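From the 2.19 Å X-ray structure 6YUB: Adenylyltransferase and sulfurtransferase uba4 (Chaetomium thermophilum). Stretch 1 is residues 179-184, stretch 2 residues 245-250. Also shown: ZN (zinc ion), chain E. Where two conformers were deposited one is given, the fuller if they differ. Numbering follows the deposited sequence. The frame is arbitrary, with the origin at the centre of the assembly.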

# COMPACT_ATOMS: atom_id res chain seq x y z
N LYS B 179 -4.06 32.48 -12.16
CA LYS B 179 -5.17 31.68 -11.67
C LYS B 179 -4.59 30.46 -10.96
O LYS B 179 -3.40 30.15 -11.11
CB LYS B 179 -6.12 31.26 -12.80
CG LYS B 179 -5.41 30.55 -13.95
CD LYS B 179 -6.28 29.47 -14.59
CE LYS B 179 -7.41 30.06 -15.42
NZ LYS B 179 -8.12 29.00 -16.20
N LYS B 180 -5.43 29.78 -10.20
CA LYS B 180 -5.00 28.55 -9.54
C LYS B 180 -4.69 27.48 -10.59
O LYS B 180 -5.47 27.27 -11.53
CB LYS B 180 -6.07 28.05 -8.58
CG LYS B 180 -6.27 28.93 -7.35
CD LYS B 180 -6.77 28.10 -6.17
CE LYS B 180 -7.57 28.94 -5.19
NZ LYS B 180 -8.91 29.29 -5.74
N ALA B 181 -3.55 26.82 -10.45
CA ALA B 181 -3.12 25.83 -11.42
C ALA B 181 -2.37 24.71 -10.71
O ALA B 181 -1.71 24.94 -9.69
CB ALA B 181 -2.23 26.45 -12.51
N ALA B 182 -2.48 23.50 -11.26
CA ALA B 182 -1.82 22.35 -10.67
C ALA B 182 -0.31 22.44 -10.90
O ALA B 182 0.15 23.03 -11.88
CB ALA B 182 -2.37 21.06 -11.27
N PRO B 183 0.48 21.84 -10.02
CA PRO B 183 1.94 21.89 -10.19
C PRO B 183 2.44 20.89 -11.22
O PRO B 183 1.74 19.95 -11.61
CB PRO B 183 2.46 21.53 -8.79
CG PRO B 183 1.42 20.60 -8.25
CD PRO B 183 0.09 21.08 -8.82
N CYS B 184 3.67 21.12 -11.66
CA CYS B 184 4.42 20.12 -12.42
C CYS B 184 5.42 19.45 -11.48
O CYS B 184 5.52 19.78 -10.29
CB CYS B 184 5.11 20.77 -13.62
SG CYS B 184 6.79 21.28 -13.29
N ASN B 245 -8.53 17.53 -4.81
CA ASN B 245 -7.10 17.31 -4.60
C ASN B 245 -6.33 17.33 -5.92
O ASN B 245 -5.48 16.48 -6.19
CB ASN B 245 -6.86 15.99 -3.85
CG ASN B 245 -7.62 15.91 -2.56
OD1 ASN B 245 -8.51 15.06 -2.39
ND2 ASN B 245 -7.29 16.79 -1.62
N LEU B 246 -6.64 18.32 -6.75
CA LEU B 246 -6.02 18.46 -8.07
C LEU B 246 -5.08 19.66 -8.14
O LEU B 246 -3.90 19.51 -8.46
CB LEU B 246 -7.11 18.56 -9.14
CG LEU B 246 -7.95 17.30 -9.37
CD1 LEU B 246 -9.03 17.56 -10.41
CD2 LEU B 246 -7.08 16.13 -9.79
N VAL B 247 -5.58 20.86 -7.86
CA VAL B 247 -4.73 22.05 -7.94
C VAL B 247 -3.61 21.97 -6.91
O VAL B 247 -2.47 22.37 -7.19
CB VAL B 247 -5.58 23.33 -7.75
CG1 VAL B 247 -4.69 24.52 -7.44
CG2 VAL B 247 -6.40 23.59 -9.01
N GLN B 248 -3.90 21.46 -5.72
CA GLN B 248 -2.90 21.19 -4.68
C GLN B 248 -2.94 19.70 -4.41
O GLN B 248 -3.66 19.23 -3.51
CB GLN B 248 -3.18 22.00 -3.42
CG GLN B 248 -2.86 23.48 -3.56
CD GLN B 248 -2.94 24.23 -2.24
OE1 GLN B 248 -2.15 23.99 -1.33
NE2 GLN B 248 -3.90 25.13 -2.13
N PRO B 249 -2.19 18.90 -5.16
CA PRO B 249 -2.30 17.44 -5.05
C PRO B 249 -1.54 16.91 -3.83
O PRO B 249 -0.75 17.60 -3.20
CB PRO B 249 -1.67 16.93 -6.35
CG PRO B 249 -0.63 17.98 -6.68
CD PRO B 249 -1.20 19.30 -6.19
N THR B 250 -1.82 15.65 -3.52
CA THR B 250 -1.17 14.95 -2.42
C THR B 250 -0.00 14.14 -2.94
O THR B 250 -0.10 13.48 -3.98
CB THR B 250 -2.17 14.03 -1.71
OG1 THR B 250 -3.21 14.81 -1.12
CG2 THR B 250 -1.48 13.21 -0.64
ZN ZN E . 6.40 23.41 -12.51

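The two stretches lie in one chain, at least 63 residues apart in sequence wherever they touch, and bury 244 Å² between them, both sides summed. No hydrogen bond crosses the contact when hydrogens are placed, so the evidence rests on van der Waals distances and on one CA-H...O geometry. The backbones approach most closely at Ala 182 and Val 247, whose CA atoms are 4.0 Å apart, a spacing that leaves little room for side chains between them.

Asn 245, at the start of stretch 2, stays out of reach of stretch 1. The contact begins at Leu 246, and it does so through the backbone: the carbonyl O of Leu 246 lies 3.6 Å from CB of Ala 182 and 4.3 Å from CD of Pro 183. The side chain, in the m, t rotamer, takes no part at this range, since its nearest approach to stretch 1 is 5.8 Å. The CA-to-CB bond of Leu 246 points sideways, consistent with that separation.

Val 247 is the centre of the contact, with 82 Å² covered by stretch 1, the largest such area of any residue here. Two parts of it are engaged. Its chi1 of 164° (t) goes with a position of CG1 4.0 Å from CB of Lys 180, an aliphatic approach at ordinary van der Waals range. The CA-to-CB bond of Lys 180 points toward stretch 2, but the end of the chain leads away, so the contact involves the base of the lysine while the charged NZ lies well clear of Val 247.

The carbonyl of Val 247 is also engaged. Its O is 3.5 Å from CA of Ala 182, with an angle of 179° at the hydrogen; the length is that of a weak polar contact, but the near-perfect linearity supports reading it as a CA-H...O interaction. The same O is 3.3 Å from CD of Pro 183, so one acceptor sits against two successive residues. A proline nitrogen within a chain carries no hydrogen, and at Pro 183 a ring carbon meets this oxygen instead. The O of Ala 181 is also near, 3.7 Å from the O of Val 247, but two carbonyl oxygens offer no donor to each other, and this pair is proximity rather than a bond.

Gln 248 turns out of the contact: its CA-to-CB bond points away, its side chain comes no nearer than 5.8 Å, and only 3 Å² is covered. Pro 249 returns, its CA-to-CB bond pointing toward stretch 1. CD of Pro 249 packs 3.4 Å from CD of Pro 183, a tight apolar contact between two rings that share the C-gamma endo pucker. Thr 250, in a strand, is again out of reach.

Just beyond the packed residues of stretch 1, Cys 184 makes no contact with stretch 2; its SG binds ZN at 2.3 Å, alongside three atoms from elsewhere in the structure.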